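Local coordinates for protein putative HTH-type transcriptional regulator PF0864 (Pyrococcus furiosus, PDB 2IA0) that probably binds specific DNA sequences as a dimeric transcriptional regulator of the AsnC family, at residues I80-G85 against E139-I144; Y99-L104 against D119-L124; R20-L25 against H49-K54. All coordinates share one frame; numbering follows the deposited sequence.

Interaction 1 (I80-G85 against E139-I144)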
loop_
_atom_site.group_PDB
_atom_site.type_symbol
_atom_site.label_atom_id
_atom_site.label_comp_id
_atom_site.label_asym_id
_atom_site.label_seq_id
_atom_site.Cartn_x
_atom_site.Cartn_y
_atom_site.Cartn_z
ATOM N N ILE A 80 -1.294 -2.003 13.711
ATOM C CA ILE A 80 -0.733 -2.147 15.062
ATOM C C ILE A 80 0.200 -0.990 15.349
ATOM O O ILE A 80 1.047 -0.677 14.538
ATOM C CB ILE A 80 0.049 -3.469 15.173
ATOM C CG1 ILE A 80 -0.848 -4.626 14.705
ATOM C CG2 ILE A 80 0.568 -3.685 16.619
ATOM C CD1 ILE A 80 -0.253 -5.953 14.881
ATOM N N VAL A 81 0.023 -0.334 16.488
ATOM C CA VAL A 81 0.940 0.736 16.887
ATOM C C VAL A 81 1.602 0.430 18.225
ATOM O O VAL A 81 0.944 0.334 19.254
ATOM C CB VAL A 81 0.276 2.126 16.898
ATOM C CG1 VAL A 81 1.351 3.234 17.114
ATOM C CG2 VAL A 81 -0.490 2.355 15.585
ATOM N N LEU A 82 2.919 0.256 18.170
ATOM C CA LEU A 82 3.750 -0.066 19.317
ATOM C C LEU A 82 4.535 1.168 19.732
ATOM O O LEU A 82 5.097 1.851 18.890
ATOM C CB LEU A 82 4.758 -1.163 18.929
ATOM C CG LEU A 82 4.232 -2.474 18.362
ATOM C CD1 LEU A 82 5.383 -3.430 18.182
ATOM C CD2 LEU A 82 3.185 -3.067 19.280
ATOM N N GLU A 83 4.608 1.434 21.026
ATOM C CA GLU A 83 5.458 2.508 21.528
ATOM C C GLU A 83 6.458 1.913 22.514
ATOM O O GLU A 83 6.069 1.272 23.489
ATOM C CB GLU A 83 4.613 3.594 22.207
ATOM C CG GLU A 83 5.414 4.754 22.806
ATOM C CD GLU A 83 4.545 5.712 23.613
ATOM O OE1 GLU A 83 3.423 5.330 24.018
ATOM O OE2 GLU A 83 4.984 6.855 23.862
ATOM N N VAL A 84 7.739 2.127 22.253
ATOM C CA VAL A 84 8.802 1.625 23.123
ATOM C C VAL A 84 8.969 2.528 24.338
ATOM O O VAL A 84 8.888 3.752 24.222
ATOM C CB VAL A 84 10.115 1.404 22.334
ATOM C CG1 VAL A 84 11.229 1.028 23.253
ATOM C CG2 VAL A 84 9.909 0.267 21.313
ATOM N N GLY A 85 9.125 1.909 25.508
ATOM C CA GLY A 85 9.310 2.620 26.782
ATOM C C GLY A 85 10.763 3.024 26.928
ATOM O O GLY A 85 11.092 4.224 26.998
ATOM N N GLU A 139 1.494 -14.038 20.376
ATOM C CA GLU A 139 2.781 -14.677 20.100
ATOM C C GLU A 139 3.914 -13.752 19.712
ATOM O O GLU A 139 5.064 -13.983 20.099
ATOM C CB GLU A 139 2.609 -15.754 19.027
ATOM C CG GLU A 139 2.284 -17.104 19.621
ATOM C CD GLU A 139 1.387 -17.956 18.752
ATOM O OE1 GLU A 139 1.628 -18.022 17.525
ATOM O OE2 GLU A 139 0.445 -18.584 19.315
ATOM N N ASN A 140 3.586 -12.693 18.983
ATOM C CA ASN A 140 4.596 -11.834 18.362
ATOM C C ASN A 140 4.570 -10.369 18.809
ATOM O O ASN A 140 5.459 -9.607 18.454
ATOM C CB ASN A 140 4.470 -11.900 16.835
ATOM C CG ASN A 140 4.660 -13.303 16.287
ATOM O OD1 ASN A 140 5.745 -13.876 16.381
ATOM N ND2 ASN A 140 3.607 -13.855 15.685
ATOM N N ILE A 141 3.557 -9.973 19.577
ATOM C CA ILE A 141 3.422 -8.569 20.003
ATOM C C ILE A 141 3.444 -8.369 21.530
ATOM O O ILE A 141 4.206 -7.555 22.039
ATOM C CB ILE A 141 2.186 -7.875 19.327
ATOM C CG1 ILE A 141 2.307 -7.878 17.775
ATOM C CG2 ILE A 141 1.915 -6.473 19.912
ATOM C CD1 ILE A 141 3.529 -7.159 17.163
ATOM N N THR A 142 2.617 -9.104 22.264
ATOM C CA THR A 142 2.542 -8.919 23.724
ATOM C C THR A 142 3.712 -9.594 24.439
ATOM O O THR A 142 3.949 -9.358 25.636
ATOM C CB THR A 142 1.200 -9.392 24.317
ATOM O OG1 THR A 142 0.979 -10.765 23.975
ATOM C CG2 THR A 142 0.041 -8.530 23.807
ATOM N N SER A 143 4.436 -10.416 23.676
ATOM C CA SER A 143 5.720 -10.987 24.061
ATOM C C SER A 143 6.922 -10.025 23.907
ATOM O O SER A 143 8.007 -10.313 24.417
ATOM C CB SER A 143 5.980 -12.213 23.197
ATOM O OG SER A 143 6.062 -11.840 21.831
ATOM N N ILE A 144 6.756 -8.916 23.183
ATOM C CA ILE A 144 7.835 -7.932 23.057
ATOM C C ILE A 144 8.021 -7.156 24.376
ATOM O O ILE A 144 7.093 -6.455 24.812
ATOM C CB ILE A 144 7.602 -6.939 21.878
ATOM C CG1 ILE A 144 7.538 -7.663 20.533
ATOM C CG2 ILE A 144 8.681 -5.841 21.842
ATOM C CD1 ILE A 144 6.744 -6.871 19.481
#

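Interaction 2 (Y99-L104 against D119-L124)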
loop_
_atom_site.group_PDB
_atom_site.type_symbol
_atom_site.label_atom_id
_atom_site.label_comp_id
_atom_site.label_asym_id
_atom_site.label_seq_id
_atom_site.Cartn_x
_atom_site.Cartn_y
_atom_site.Cartn_z
ATOM N N TYR A 99 15.700 -3.971 15.623
ATOM C CA TYR A 99 15.504 -5.372 15.997
ATOM C C TYR A 99 14.039 -5.805 15.924
ATOM O O TYR A 99 13.726 -6.854 15.379
ATOM C CB TYR A 99 16.076 -5.614 17.401
ATOM C CG TYR A 99 15.654 -6.897 18.064
ATOM C CD1 TYR A 99 15.879 -8.125 17.456
ATOM C CD2 TYR A 99 15.048 -6.887 19.317
ATOM C CE1 TYR A 99 15.501 -9.322 18.068
ATOM C CE2 TYR A 99 14.657 -8.084 19.946
ATOM C CZ TYR A 99 14.892 -9.298 19.311
ATOM O OH TYR A 99 14.528 -10.499 19.918
ATOM N N ILE A 100 13.141 -5.018 16.504
ATOM C CA ILE A 100 11.729 -5.338 16.445
ATOM C C ILE A 100 11.185 -5.213 15.015
ATOM O O ILE A 100 10.416 -6.057 14.584
ATOM C CB ILE A 100 10.910 -4.477 17.411
ATOM C CG1 ILE A 100 11.448 -4.628 18.839
ATOM C CG2 ILE A 100 9.432 -4.876 17.350
ATOM C CD1 ILE A 100 11.076 -3.467 19.697
ATOM N N SER A 101 11.583 -4.167 14.295
ATOM C CA SER A 101 11.266 -4.046 12.874
ATOM C C SER A 101 11.615 -5.299 12.033
ATOM O O SER A 101 10.742 -5.836 11.353
ATOM C CB SER A 101 11.941 -2.808 12.297
ATOM O OG SER A 101 11.314 -1.640 12.808
ATOM N N SER A 102 12.879 -5.759 12.109
ATOM C CA SER A 102 13.369 -6.957 11.374
ATOM C C SER A 102 12.730 -8.282 11.776
ATOM O O SER A 102 12.568 -9.182 10.963
ATOM C CB SER A 102 14.884 -7.109 11.553
ATOM O OG SER A 102 15.529 -5.907 11.220
ATOM N N THR A 103 12.445 -8.421 13.059
ATOM C CA THR A 103 11.724 -9.564 13.574
ATOM C C THR A 103 10.306 -9.555 13.000
ATOM O O THR A 103 9.833 -10.572 12.513
ATOM C CB THR A 103 11.710 -9.554 15.122
ATOM O OG1 THR A 103 13.039 -9.799 15.593
ATOM C CG2 THR A 103 10.776 -10.630 15.691
ATOM N N LEU A 104 9.639 -8.411 13.043
ATOM C CA LEU A 104 8.282 -8.350 12.523
ATOM C C LEU A 104 8.243 -8.595 11.015
ATOM O O LEU A 104 7.403 -9.346 10.557
ATOM C CB LEU A 104 7.541 -7.059 12.929
ATOM C CG LEU A 104 7.264 -6.859 14.433
ATOM C CD1 LEU A 104 6.581 -5.520 14.729
ATOM C CD2 LEU A 104 6.472 -8.009 15.062
ATOM N N ASP A 119 10.355 6.440 18.658
ATOM C CA ASP A 119 9.897 5.414 19.611
ATOM C C ASP A 119 8.769 4.456 19.222
ATOM O O ASP A 119 8.489 3.531 19.992
ATOM C CB ASP A 119 9.632 6.001 21.027
ATOM C CG ASP A 119 8.766 7.301 21.024
ATOM O OD1 ASP A 119 8.843 8.036 22.035
ATOM O OD2 ASP A 119 8.026 7.612 20.056
ATOM N N LYS A 120 8.150 4.650 18.044
ATOM C CA LYS A 120 6.993 3.807 17.608
ATOM C C LYS A 120 7.196 2.927 16.367
ATOM O O LYS A 120 7.931 3.274 15.449
ATOM C CB LYS A 120 5.739 4.661 17.404
ATOM C CG LYS A 120 5.446 5.576 18.552
ATOM C CD LYS A 120 4.035 6.125 18.517
ATOM C CE LYS A 120 3.939 7.296 19.485
ATOM N NZ LYS A 120 5.188 8.097 19.315
ATOM N N ILE A 121 6.517 1.784 16.348
ATOM C CA ILE A 121 6.513 0.900 15.177
ATOM C C ILE A 121 5.078 0.733 14.764
ATOM O O ILE A 121 4.217 0.480 15.593
ATOM C CB ILE A 121 7.121 -0.489 15.435
ATOM C CG1 ILE A 121 8.568 -0.373 15.880
ATOM C CG2 ILE A 121 7.064 -1.385 14.187
ATOM C CD1 ILE A 121 8.771 -0.919 17.281
ATOM N N ILE A 122 4.853 0.903 13.465
ATOM C CA ILE A 122 3.564 0.777 12.823
ATOM C C ILE A 122 3.634 -0.467 11.940
ATOM O O ILE A 122 4.566 -0.607 11.160
ATOM C CB ILE A 122 3.337 2.045 11.971
ATOM C CG1 ILE A 122 3.234 3.272 12.887
ATOM C CG2 ILE A 122 2.141 1.905 11.069
ATOM C CD1 ILE A 122 3.344 4.553 12.157
ATOM N N ALA A 123 2.682 -1.378 12.094
ATOM C CA ALA A 123 2.610 -2.581 11.261
ATOM C C ALA A 123 1.216 -2.844 10.710
ATOM O O ALA A 123 0.226 -2.581 11.369
ATOM C CB ALA A 123 3.109 -3.819 12.007
ATOM N N LEU A 124 1.156 -3.382 9.500
ATOM C CA LEU A 124 -0.088 -3.818 8.931
ATOM C C LEU A 124 -0.050 -5.341 8.810
ATOM O O LEU A 124 0.836 -5.919 8.180
ATOM C CB LEU A 124 -0.343 -3.124 7.595
ATOM C CG LEU A 124 -1.809 -3.138 7.174
ATOM C CD1 LEU A 124 -2.630 -1.999 7.852
ATOM C CD2 LEU A 124 -1.920 -3.062 5.651
#

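Interaction 3 (R20-L25 against H49-K54)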
loop_
_atom_site.group_PDB
_atom_site.type_symbol
_atom_site.label_atom_id
_atom_site.label_comp_id
_atom_site.label_asym_id
_atom_site.label_seq_id
_atom_site.Cartn_x
_atom_site.Cartn_y
_atom_site.Cartn_z
ATOM N N ARG A 20 1.614 13.035 -17.413
ATOM C CA ARG A 20 0.640 12.697 -16.371
ATOM C C ARG A 20 -0.467 11.815 -16.901
ATOM O O ARG A 20 -0.853 10.836 -16.247
ATOM C CB ARG A 20 0.019 13.965 -15.751
ATOM C CG ARG A 20 0.980 14.793 -14.906
ATOM C CD ARG A 20 0.318 16.092 -14.401
ATOM N NE ARG A 20 1.306 17.163 -14.184
ATOM C CZ ARG A 20 1.464 18.222 -14.993
ATOM N NH1 ARG A 20 0.694 18.382 -16.064
ATOM N NH2 ARG A 20 2.386 19.146 -14.728
ATOM N N ASN A 21 -0.974 12.164 -18.085
ATOM C CA ASN A 21 -2.019 11.395 -18.719
ATOM C C ASN A 21 -1.620 9.958 -19.016
ATOM O O ASN A 21 -2.416 9.067 -18.769
ATOM C CB ASN A 21 -2.522 12.087 -19.978
ATOM C CG ASN A 21 -3.584 13.120 -19.689
ATOM O OD1 ASN A 21 -4.349 12.977 -18.747
ATOM N ND2 ASN A 21 -3.638 14.172 -20.508
ATOM N N ILE A 22 -0.404 9.740 -19.535
ATOM C CA ILE A 22 0.193 8.400 -19.707
ATOM C C ILE A 22 0.270 7.622 -18.391
ATOM O O ILE A 22 -0.113 6.463 -18.330
ATOM C CB ILE A 22 1.654 8.475 -20.292
ATOM C CG1 ILE A 22 1.663 8.844 -21.781
ATOM C CG2 ILE A 22 2.424 7.155 -20.085
ATOM C CD1 ILE A 22 3.057 9.215 -22.328
ATOM N N LEU A 23 0.816 8.250 -17.353
ATOM C CA LEU A 23 0.911 7.607 -16.045
ATOM C C LEU A 23 -0.436 7.177 -15.458
ATOM O O LEU A 23 -0.532 6.102 -14.890
ATOM C CB LEU A 23 1.640 8.506 -15.057
ATOM C CG LEU A 23 3.084 8.831 -15.416
ATOM C CD1 LEU A 23 3.581 9.920 -14.522
ATOM C CD2 LEU A 23 3.975 7.602 -15.350
ATOM N N ARG A 24 -1.461 8.019 -15.615
ATOM C CA ARG A 24 -2.822 7.745 -15.113
ATOM C C ARG A 24 -3.379 6.478 -15.716
ATOM O O ARG A 24 -3.859 5.622 -14.991
ATOM C CB ARG A 24 -3.763 8.899 -15.414
ATOM C CG ARG A 24 -3.531 10.114 -14.557
ATOM C CD ARG A 24 -4.359 11.297 -15.072
ATOM N NE ARG A 24 -4.576 12.251 -13.996
ATOM C CZ ARG A 24 -4.206 13.529 -14.017
ATOM N NH1 ARG A 24 -4.461 14.294 -12.958
ATOM N NH2 ARG A 24 -3.604 14.055 -15.078
ATOM N N LEU A 25 -3.293 6.380 -17.046
ATOM C CA LEU A 25 -3.719 5.208 -17.797
ATOM C C LEU A 25 -2.953 3.957 -17.440
ATOM O O LEU A 25 -3.548 2.897 -17.332
ATOM C CB LEU A 25 -3.637 5.463 -19.311
ATOM C CG LEU A 25 -4.583 6.572 -19.793
ATOM C CD1 LEU A 25 -4.393 6.837 -21.265
ATOM C CD2 LEU A 25 -6.061 6.272 -19.447
ATOM N N HIS A 49 5.936 6.212 -26.959
ATOM C CA HIS A 49 7.069 5.306 -26.799
ATOM C C HIS A 49 8.278 5.988 -26.126
ATOM O O HIS A 49 8.760 5.528 -25.083
ATOM C CB HIS A 49 7.411 4.738 -28.175
ATOM C CG HIS A 49 8.660 3.918 -28.214
ATOM N ND1 HIS A 49 8.758 2.679 -27.616
ATOM C CD2 HIS A 49 9.854 4.144 -28.816
ATOM C CE1 HIS A 49 9.963 2.184 -27.834
ATOM N NE2 HIS A 49 10.649 3.054 -28.557
ATOM N N PHE A 50 8.714 7.105 -26.703
ATOM C CA PHE A 50 9.767 7.936 -26.135
ATOM C C PHE A 50 9.484 8.423 -24.699
ATOM O O PHE A 50 10.339 8.288 -23.826
ATOM C CB PHE A 50 10.056 9.116 -27.065
ATOM C CG PHE A 50 11.029 10.112 -26.503
ATOM C CD1 PHE A 50 10.580 11.334 -25.985
ATOM C CD2 PHE A 50 12.396 9.844 -26.497
ATOM C CE1 PHE A 50 11.483 12.268 -25.461
ATOM C CE2 PHE A 50 13.301 10.778 -25.984
ATOM C CZ PHE A 50 12.839 11.989 -25.463
ATOM N N ARG A 51 8.303 8.999 -24.477
ATOM C CA ARG A 51 7.848 9.403 -23.135
ATOM C C ARG A 51 7.918 8.255 -22.129
ATOM O O ARG A 51 8.380 8.450 -21.027
ATOM C CB ARG A 51 6.408 9.932 -23.154
ATOM C CG ARG A 51 6.158 11.123 -24.035
ATOM C CD ARG A 51 7.099 12.231 -23.688
ATOM N NE ARG A 51 6.654 13.516 -24.227
ATOM C CZ ARG A 51 5.953 14.416 -23.548
ATOM N NH1 ARG A 51 5.597 14.169 -22.300
ATOM N NH2 ARG A 51 5.614 15.566 -24.107
ATOM N N ILE A 52 7.467 7.066 -22.507
ATOM C CA ILE A 52 7.508 5.916 -21.595
ATOM C C ILE A 52 8.930 5.457 -21.251
ATOM O O ILE A 52 9.239 5.259 -20.062
ATOM C CB ILE A 52 6.629 4.744 -22.103
ATOM C CG1 ILE A 52 5.143 5.114 -21.970
ATOM C CG2 ILE A 52 6.922 3.460 -21.340
ATOM C CD1 ILE A 52 4.229 4.251 -22.812
ATOM N N LYS A 53 9.800 5.329 -22.268
ATOM C CA LYS A 53 11.214 5.036 -22.049
ATOM C C LYS A 53 11.848 6.078 -21.129
ATOM O O LYS A 53 12.635 5.732 -20.262
ATOM C CB LYS A 53 11.997 4.929 -23.373
ATOM C CG LYS A 53 11.947 3.551 -24.031
ATOM C CD LYS A 53 12.502 3.553 -25.466
ATOM C CE LYS A 53 14.022 3.227 -25.544
ATOM N NZ LYS A 53 14.526 2.951 -26.971
ATOM N N LYS A 54 11.488 7.341 -21.311
ATOM C CA LYS A 54 12.077 8.433 -20.548
ATOM C C LYS A 54 11.647 8.393 -19.075
ATOM O O LYS A 54 12.473 8.605 -18.181
ATOM C CB LYS A 54 11.737 9.779 -21.200
ATOM C CG LYS A 54 12.826 10.830 -21.105
ATOM C CD LYS A 54 14.024 10.520 -22.032
ATOM C CE LYS A 54 15.263 11.307 -21.570
ATOM N NZ LYS A 54 16.544 10.752 -22.097
#

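Interaction 1 (I80-G85 against E139-I144)
In the C-terminal dimeric alpha+beta barrel domain, I80 and L82 of the central strand 76-84 meet I141 and I144, which follow helix 132-140, where the helical layer packs on one face of the antiparallel sheet. Alternation along the strand turns I80 and L82 toward this layer, while V81 between them points to the other face and packs on F153 of the second subunit. L82 divides its fork between the two isoleucines: CD2 lies 3.7 Å from I141 CG2, and CD1 reaches I144 CD1 at 3.9 Å. A chi1 of -56° carries its CG toward the turn, and the fork beyond CG then splits between them. The side chain of L82 runs at a slant to that of I141 and nearly square to that of I144. I141 is met by I80 as well, whose long arm brings CD1 to within 4.3 Å of I141 CG1, a looser touch. Both isoleucines are brought to the strand by a type I beta turn from I141 to I144, closed by the bond from I144 N to I141 O of 3.1 Å. S143 suits the outer corner, since its short hydroxyl can fold back: OG donates to E139 O at 2.9 Å from well above the carbonyl plane (C=O...donor angle 111°). Branched aliphatic residues suit the inner side, where the touching atoms are all carbon. The contact across the segments is therefore purely apolar, held by shape and by exclusion of water, while polar bonds within 139-144 fix the turn that presents its two isoleucines.

Interaction 2 (Y99-L104 against D119-L124)
I121, on strand 120-127, points its side chain at helix 91-105 and meets I100, S101 and L104 there. Its CB bears the two branches that do the touching. CG1 stands anti to the carbonyl carbon (chi1 -60°), which puts CG2 anti to the backbone N; CG2 approaches L104 CD1 at 4.2 Å. The other branch begins with CG1, which lies 4.3 Å from S101 OG, and ends in CD1, which rests against I100. That terminal methyl is 4.0 Å from I100 CG2 and nearly as close to I100 CB, so it sits beside the branched base of the helical isoleucine; the two side chains cross at about a right angle. Beta-branched I121 suits the strand and spreads its carbons over three helical neighbours, one turn of helix separating I100 from L104. A small residue such as serine suits position 101 between them, and the S101 hydroxyl is hydrogen-bonded to I97 O within its own helix, so it is already paired where it faces I121 CG1. Two residues further along the strand, A123 again points toward the helix, its small methyl just short of contact. The outward side of the helix is polar: T103 OG1 donates to Y99 O at 3.0 Å, and T103 N reaches the same oxygen from the opposite face of the carbonyl plane. I122, directed to the other side of the sheet, packs on F153 of the second subunit. The axes of the two short segments run almost parallel, 12° apart, at a closest approach of 9.8 Å. Such helix-on-sheet packing belongs to the ferredoxin-like beta-alpha-beta-beta-alpha-beta fold, with strand order 2-3-1-4, seen in the C-terminal domains of AsnC-family regulators.

Interaction 3 (R20-L25 against H49-K54)
R51 NH1 is gripped by two carboxylates, those of D19 and D16, through salt bridges, while the base of the same side chain packs on I22. The aliphatic part does the touching: I22 CD1 presses close against R51 CB at 3.5 Å and lies 4.0 Å from R51 CG, the two side chains meeting at about a right angle. R51 is bent at its second torsion (chi2 -55°), which turns the chain beyond CG aside so that its charged end can reach the acids near the start of helix 17-26. The other branch of I22 serves a second neighbour, CG2 lying 3.9 Å from I52 CG1. An isoleucine suits this buried place because its two branches meet two consecutive residues of helix 45-57; I22 also touches I48 and L41, in the core of the three-helix unit. I52, at the boundary, turns its end toward I22 and also packs on Y64 of strand 61-68. Helix 45-57 provides the second half of the predicted helix-turn-helix motif, so the contact backs the probable recognition helix. Its chemistry is an aliphatic core edged by charge, R51 joining both: methylenes pack inside, and the guanidinium links helix 45-57 to D19 of helix 17-26 and to D16 just before it.

Along the chain interaction 3 comes first, in the winged helix-turn-helix part; interactions 1 and 2 follow in the C-terminal domain, with both segments of interaction 2 lying between those of interaction 1. These two share a sheet and a core: their centres are 8 Å apart, strands 76-84 and 120-127 are neighbours joined by backbone hydrogen bonds, and I141 packs on L104 within the helical layer. Interaction 3 lies on the other side of the chain's centre, its centre 43 Å from that of interaction 1 and 36 Å from that of interaction 2. The probable DNA-binding part and the C-terminal domain thus have separately packed cores, although residues in the segments of all three contacts touch the second subunit.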